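Local coordinates for protein Crov588 (Cafeteriavirus, PDB 6NYR) that is of unknown function but folds as a circular leucine-rich repeat protein built from FNIP repeats, at residues R494-I508 and P514-Q528. Numbering follows the deposited sequence.
Sequences RLTYLELGHDFNQKI and PNSLTHLIFGTSFNQ
With CG of Asn-505 swung opposite its backbone N (chi1 -168°) and the chain of Gln-528 folded back at chi2 (-57°), the two amides meet across neighbouring coils of a leucine-rich repeat solenoid. Asn-505 OD1 takes two N-H groups from opposite faces of its plane: Gln-528 NE2 at 2.9 Å, in a nearly straight bond, and the backbone N of Asn-527. Both donors stand about 50° out of the carbonyl plane, so neither lies on a lone pair, and together they fix the rotation of the amide. Asn-527 OD1 in turn accepts from Asn-549 N and Gln-550 NE2 of the next coil. Such stacked asparagines, bonded from coil to coil, are a known feature of leucine-rich repeats; here they tie these neighbouring coils together where the chain turns away from the strands.

Strands 497-499 and 519-521 run parallel, joined by backbone bonds such as Leu-500 N to Ile-521 O at 2.9 Å. Just before them, Thr-496 O receives both Thr-518 N and His-519 N. One face of the strand pair carries Tyr-497 and Glu-499 beside His-519 and Ile-521; the Tyr-497 hydroxyl donates to Glu-499 OE1 within its own coil, and CD2 of that ring touches His-519 CB obliquely.

Leu-498 and Leu-520 turn inward, side by side and pointing the same way, with CD2 of the former 3.8 Å from CD1 of the latter. Deeper in, Leu-500 CD1 rests against Phe-522 at CD1 (3.7 Å), and Ile-508 CD1 abuts the edge of the Phe-522 ring. Phe-504 and Phe-526 likewise lie side by side, with Phe-526 CD1 4.0 Å from Phe-504 CD2, at the edge of the Phe-504 ring.

In the loops that follow the strands, His-502 O accepts two bonds from Ser-525: its N approaches in the carbonyl plane, and OG comes from above that plane at 2.8 Å.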
loop_
_atom_site.group_PDB
_atom_site.type_symbol
_atom_site.label_atom_id
_atom_site.label_comp_id
_atom_site.label_asym_id
_atom_site.label_seq_id
_atom_site.Cartn_x
_atom_site.Cartn_y
_atom_site.Cartn_z
ATOM N N ARG A 494 12.318 30.300 -3.260
ATOM C CA ARG A 494 12.732 28.903 -3.216
ATOM C C ARG A 494 11.615 27.943 -3.610
ATOM O O ARG A 494 11.789 26.725 -3.499
ATOM C CB ARG A 494 13.262 28.536 -1.829
ATOM C CG ARG A 494 14.558 29.231 -1.459
ATOM C CD ARG A 494 15.062 28.785 -0.091
ATOM N NE ARG A 494 16.400 29.296 0.186
ATOM C CZ ARG A 494 17.510 28.564 0.147
ATOM N NH1 ARG A 494 17.456 27.275 -0.159
ATOM N NH2 ARG A 494 18.677 29.127 0.417
ATOM N N LEU A 495 10.483 28.460 -4.081
ATOM C CA LEU A 495 9.359 27.613 -4.465
ATOM C C LEU A 495 9.715 26.774 -5.683
ATOM O O LEU A 495 10.056 27.314 -6.740
ATOM C CB LEU A 495 8.135 28.476 -4.755
ATOM C CG LEU A 495 6.815 27.783 -5.084
ATOM C CD1 LEU A 495 6.414 26.813 -4.000
ATOM C CD2 LEU A 495 5.728 28.841 -5.292
ATOM N N THR A 496 9.644 25.452 -5.531
ATOM C CA THR A 496 9.848 24.533 -6.642
ATOM C C THR A 496 8.565 23.879 -7.129
ATOM O O THR A 496 8.487 23.506 -8.298
ATOM C CB THR A 496 10.834 23.420 -6.252
ATOM O OG1 THR A 496 10.303 22.670 -5.150
ATOM C CG2 THR A 496 12.189 24.001 -5.880
ATOM N N TYR A 497 7.556 23.738 -6.272
ATOM C CA TYR A 497 6.332 23.023 -6.619
ATOM C C TYR A 497 5.137 23.919 -6.343
ATOM O O TYR A 497 4.976 24.421 -5.224
ATOM C CB TYR A 497 6.219 21.713 -5.832
ATOM C CG TYR A 497 5.010 20.868 -6.175
ATOM C CD1 TYR A 497 3.773 21.115 -5.593
ATOM C CD2 TYR A 497 5.107 19.815 -7.073
ATOM C CE1 TYR A 497 2.669 20.341 -5.898
ATOM C CE2 TYR A 497 4.004 19.035 -7.388
ATOM C CZ TYR A 497 2.788 19.301 -6.797
ATOM O OH TYR A 497 1.691 18.530 -7.100
ATOM N N LEU A 498 4.310 24.128 -7.366
ATOM C CA LEU A 498 3.094 24.923 -7.241
ATOM C C LEU A 498 1.969 24.169 -7.929
ATOM O O LEU A 498 2.014 23.963 -9.146
ATOM C CB LEU A 498 3.265 26.308 -7.868
ATOM C CG LEU A 498 2.010 27.177 -7.960
ATOM C CD1 LEU A 498 1.510 27.567 -6.575
ATOM C CD2 LEU A 498 2.259 28.417 -8.817
ATOM N N GLU A 499 0.960 23.779 -7.161
ATOM C CA GLU A 499 -0.208 23.084 -7.684
ATOM C C GLU A 499 -1.426 23.981 -7.503
ATOM O O GLU A 499 -1.774 24.346 -6.374
ATOM C CB GLU A 499 -0.423 21.747 -6.981
ATOM C CG GLU A 499 -1.583 20.945 -7.567
ATOM C CD GLU A 499 -1.805 19.617 -6.874
ATOM O OE1 GLU A 499 -0.840 19.071 -6.294
ATOM O OE2 GLU A 499 -2.952 19.122 -6.910
ATOM N N LEU A 500 -2.062 24.334 -8.612
ATOM C CA LEU A 500 -3.283 25.121 -8.619
ATOM C C LEU A 500 -4.480 24.184 -8.648
ATOM O O LEU A 500 -4.401 23.064 -9.162
ATOM C CB LEU A 500 -3.285 26.053 -9.826
ATOM C CG LEU A 500 -2.115 27.040 -9.734
ATOM C CD1 LEU A 500 -1.621 27.453 -11.110
ATOM C CD2 LEU A 500 -2.506 28.264 -8.914
ATOM N N GLY A 501 -5.592 24.646 -8.080
ATOM C CA GLY A 501 -6.745 23.808 -7.847
ATOM C C GLY A 501 -7.793 23.884 -8.943
ATOM O O GLY A 501 -7.603 24.486 -10.001
ATOM N N HIS A 502 -8.928 23.239 -8.665
ATOM C CA HIS A 502 -9.974 23.083 -9.667
ATOM C C HIS A 502 -10.376 24.419 -10.274
ATOM O O HIS A 502 -10.423 24.571 -11.500
ATOM C CB HIS A 502 -11.200 22.405 -9.042
ATOM C CG HIS A 502 -12.318 22.179 -10.013
ATOM N ND1 HIS A 502 -13.261 23.144 -10.301
ATOM C CD2 HIS A 502 -12.637 21.102 -10.770
ATOM C CE1 HIS A 502 -14.112 22.670 -11.195
ATOM N NE2 HIS A 502 -13.757 21.433 -11.495
ATOM N N ASP A 503 -10.668 25.405 -9.424
ATOM C CA ASP A 503 -11.323 26.616 -9.889
ATOM C C ASP A 503 -10.361 27.669 -10.423
ATOM O O ASP A 503 -10.812 28.605 -11.092
ATOM C CB ASP A 503 -12.141 27.256 -8.758
ATOM C CG ASP A 503 -13.363 26.454 -8.375
ATOM O OD1 ASP A 503 -13.617 25.392 -8.986
ATOM O OD2 ASP A 503 -14.077 26.900 -7.451
ATOM N N PHE A 504 -9.064 27.562 -10.142
ATOM C CA PHE A 504 -8.166 28.650 -10.504
ATOM C C PHE A 504 -8.211 28.907 -12.003
ATOM O O PHE A 504 -7.959 28.000 -12.803
ATOM C CB PHE A 504 -6.732 28.361 -10.096
ATOM C CG PHE A 504 -5.793 29.493 -10.429
ATOM C CD1 PHE A 504 -5.604 30.534 -9.537
ATOM C CD2 PHE A 504 -5.139 29.541 -11.654
ATOM C CE1 PHE A 504 -4.761 31.583 -9.842
ATOM C CE2 PHE A 504 -4.299 30.589 -11.965
ATOM C CZ PHE A 504 -4.110 31.614 -11.060
ATOM N N ASN A 505 -8.496 30.151 -12.378
ATOM C CA ASN A 505 -8.559 30.524 -13.784
ATOM C C ASN A 505 -8.283 32.015 -13.951
ATOM O O ASN A 505 -9.105 32.749 -14.514
ATOM C CB ASN A 505 -9.924 30.164 -14.369
ATOM C CG ASN A 505 -9.953 30.262 -15.884
ATOM O OD1 ASN A 505 -8.911 30.251 -16.541
ATOM N ND2 ASN A 505 -11.148 30.357 -16.448
ATOM N N GLN A 506 -7.138 32.471 -13.447
ATOM C CA GLN A 506 -6.732 33.864 -13.556
ATOM C C GLN A 506 -5.505 33.968 -14.454
ATOM O O GLN A 506 -4.702 33.036 -14.541
ATOM C CB GLN A 506 -6.406 34.463 -12.182
ATOM C CG GLN A 506 -7.555 34.472 -11.195
ATOM C CD GLN A 506 -8.756 35.246 -11.700
ATOM O OE1 GLN A 506 -8.638 36.389 -12.139
ATOM N NE2 GLN A 506 -9.927 34.619 -11.637
ATOM N N LYS A 507 -5.361 35.112 -15.116
ATOM C CA LYS A 507 -4.180 35.358 -15.933
ATOM C C LYS A 507 -2.934 35.440 -15.062
ATOM O O LYS A 507 -2.981 35.916 -13.922
ATOM C CB LYS A 507 -4.356 36.636 -16.754
ATOM C CG LYS A 507 -5.278 36.444 -17.953
ATOM C CD LYS A 507 -5.575 37.742 -18.687
ATOM C CE LYS A 507 -6.590 37.491 -19.799
ATOM N NZ LYS A 507 -7.270 38.729 -20.262
ATOM N N ILE A 508 -1.822 34.949 -15.606
ATOM C CA ILE A 508 -0.514 34.995 -14.966
ATOM C C ILE A 508 0.389 35.891 -15.804
ATOM O O ILE A 508 0.646 35.596 -16.978
ATOM C CB ILE A 508 0.086 33.589 -14.817
ATOM C CG1 ILE A 508 -0.947 32.648 -14.190
ATOM C CG2 ILE A 508 1.348 33.628 -13.971
ATOM C CD1 ILE A 508 -0.416 31.275 -13.843
ATOM N N PRO A 514 8.378 32.231 -9.750
ATOM C CA PRO A 514 9.799 32.448 -9.448
ATOM C C PRO A 514 10.708 31.567 -10.287
ATOM O O PRO A 514 10.326 30.486 -10.742
ATOM C CB PRO A 514 9.908 32.102 -7.956
ATOM C CG PRO A 514 8.776 31.141 -7.706
ATOM C CD PRO A 514 7.663 31.539 -8.654
ATOM N N ASN A 515 11.940 32.040 -10.476
ATOM C CA ASN A 515 12.936 31.303 -11.245
ATOM C C ASN A 515 13.510 30.118 -10.481
ATOM O O ASN A 515 14.563 29.588 -10.849
ATOM C CB ASN A 515 14.056 32.249 -11.687
ATOM C CG ASN A 515 13.635 33.149 -12.830
ATOM O OD1 ASN A 515 13.346 32.672 -13.927
ATOM N ND2 ASN A 515 13.588 34.453 -12.580
ATOM N N SER A 516 12.842 29.716 -9.403
ATOM C CA SER A 516 13.154 28.470 -8.715
ATOM C C SER A 516 12.143 27.368 -9.007
ATOM O O SER A 516 12.392 26.208 -8.653
ATOM C CB SER A 516 13.226 28.699 -7.199
ATOM O OG SER A 516 12.062 29.360 -6.731
ATOM N N LEU A 517 11.023 27.698 -9.647
ATOM C CA LEU A 517 9.940 26.745 -9.857
ATOM C C LEU A 517 10.316 25.727 -10.925
ATOM O O LEU A 517 10.626 26.093 -12.065
ATOM C CB LEU A 517 8.672 27.486 -10.268
ATOM C CG LEU A 517 7.346 26.745 -10.136
ATOM C CD1 LEU A 517 6.979 26.588 -8.669
ATOM C CD2 LEU A 517 6.242 27.467 -10.894
ATOM N N THR A 518 10.265 24.447 -10.559
ATOM C CA THR A 518 10.518 23.359 -11.492
ATOM C C THR A 518 9.246 22.646 -11.927
ATOM O O THR A 518 9.195 22.122 -13.044
ATOM C CB THR A 518 11.476 22.332 -10.868
ATOM O OG1 THR A 518 10.868 21.752 -9.708
ATOM C CG2 THR A 518 12.790 22.984 -10.488
ATOM N N HIS A 519 8.230 22.596 -11.065
ATOM C CA HIS A 519 7.009 21.838 -11.317
ATOM C C HIS A 519 5.801 22.763 -11.248
ATOM O O HIS A 519 5.606 23.458 -10.248
ATOM C CB HIS A 519 6.841 20.703 -10.300
ATOM C CG HIS A 519 7.820 19.585 -10.468
ATOM N ND1 HIS A 519 9.170 19.731 -10.229
ATOM C CD2 HIS A 519 7.640 18.299 -10.849
ATOM C CE1 HIS A 519 9.780 18.582 -10.459
ATOM N NE2 HIS A 519 8.875 17.697 -10.835
ATOM N N LEU A 520 4.988 22.764 -12.303
ATOM C CA LEU A 520 3.768 23.564 -12.344
ATOM C C LEU A 520 2.610 22.668 -12.756
ATOM O O LEU A 520 2.697 21.956 -13.762
ATOM C CB LEU A 520 3.908 24.742 -13.308
ATOM C CG LEU A 520 2.717 25.695 -13.363
ATOM C CD1 LEU A 520 2.375 26.226 -11.975
ATOM C CD2 LEU A 520 2.991 26.844 -14.321
ATOM N N ILE A 521 1.529 22.716 -11.983
ATOM C CA ILE A 521 0.361 21.871 -12.190
ATOM C C ILE A 521 -0.861 22.773 -12.258
ATOM O O ILE A 521 -1.189 23.445 -11.273
ATOM C CB ILE A 521 0.185 20.841 -11.052
ATOM C CG1 ILE A 521 1.446 19.996 -10.870
ATOM C CG2 ILE A 521 -1.058 19.987 -11.311
ATOM C CD1 ILE A 521 1.674 18.952 -11.924
ATOM N N PHE A 522 -1.529 22.795 -13.407
ATOM C CA PHE A 522 -2.775 23.531 -13.544
ATOM C C PHE A 522 -3.959 22.633 -13.221
ATOM O O PHE A 522 -3.953 21.436 -13.527
ATOM C CB PHE A 522 -2.917 24.100 -14.953
ATOM C CG PHE A 522 -2.081 25.318 -15.199
ATOM C CD1 PHE A 522 -2.403 26.524 -14.602
ATOM C CD2 PHE A 522 -0.969 25.260 -16.020
ATOM C CE1 PHE A 522 -1.641 27.650 -14.825
ATOM C CE2 PHE A 522 -0.196 26.383 -16.244
ATOM C CZ PHE A 522 -0.531 27.580 -15.647
ATOM N N GLY A 523 -4.973 23.216 -12.596
ATOM C CA GLY A 523 -6.176 22.495 -12.255
ATOM C C GLY A 523 -7.167 22.416 -13.406
ATOM O O GLY A 523 -6.907 22.825 -14.538
ATOM N N THR A 524 -8.344 21.881 -13.078
ATOM C CA THR A 524 -9.372 21.627 -14.081
ATOM C C THR A 524 -9.648 22.854 -14.938
ATOM O O THR A 524 -9.678 22.775 -16.171
ATOM C CB THR A 524 -10.661 21.175 -13.381
ATOM O OG1 THR A 524 -10.444 19.922 -12.722
ATOM C CG2 THR A 524 -11.813 21.050 -14.369
ATOM N N SER A 525 -9.844 24.004 -14.299
ATOM C CA SER A 525 -10.494 25.124 -14.961
ATOM C C SER A 525 -9.542 26.064 -15.684
ATOM O O SER A 525 -10.003 26.856 -16.514
ATOM C CB SER A 525 -11.305 25.930 -13.941
ATOM O OG SER A 525 -12.351 25.146 -13.394
ATOM N N PHE A 526 -8.244 26.007 -15.406
ATOM C CA PHE A 526 -7.344 26.992 -15.986
ATOM C C PHE A 526 -7.426 26.952 -17.508
ATOM O O PHE A 526 -7.216 25.902 -18.125
ATOM C CB PHE A 526 -5.903 26.764 -15.540
ATOM C CG PHE A 526 -4.950 27.769 -16.120
ATOM C CD1 PHE A 526 -4.897 29.054 -15.611
ATOM C CD2 PHE A 526 -4.143 27.448 -17.198
ATOM C CE1 PHE A 526 -4.043 29.995 -16.149
ATOM C CE2 PHE A 526 -3.283 28.380 -17.740
ATOM C CZ PHE A 526 -3.233 29.659 -17.214
ATOM N N ASN A 527 -7.728 28.094 -18.116
ATOM C CA ASN A 527 -7.793 28.183 -19.569
ATOM C C ASN A 527 -7.474 29.609 -20.012
ATOM O O ASN A 527 -8.206 30.225 -20.788
ATOM C CB ASN A 527 -9.165 27.736 -20.076
ATOM C CG ASN A 527 -9.200 27.566 -21.580
ATOM O OD1 ASN A 527 -8.160 27.426 -22.225
ATOM N ND2 ASN A 527 -10.400 27.570 -22.149
ATOM N N GLN A 528 -6.359 30.148 -19.530
ATOM C CA GLN A 528 -5.905 31.477 -19.914
ATOM C C GLN A 528 -4.664 31.366 -20.787
ATOM O O GLN A 528 -3.800 30.514 -20.553
ATOM C CB GLN A 528 -5.598 32.348 -18.692
ATOM C CG GLN A 528 -6.778 32.564 -17.759
ATOM C CD GLN A 528 -7.975 33.184 -18.455
ATOM O OE1 GLN A 528 -7.848 34.172 -19.180
ATOM N NE2 GLN A 528 -9.146 32.602 -18.238
#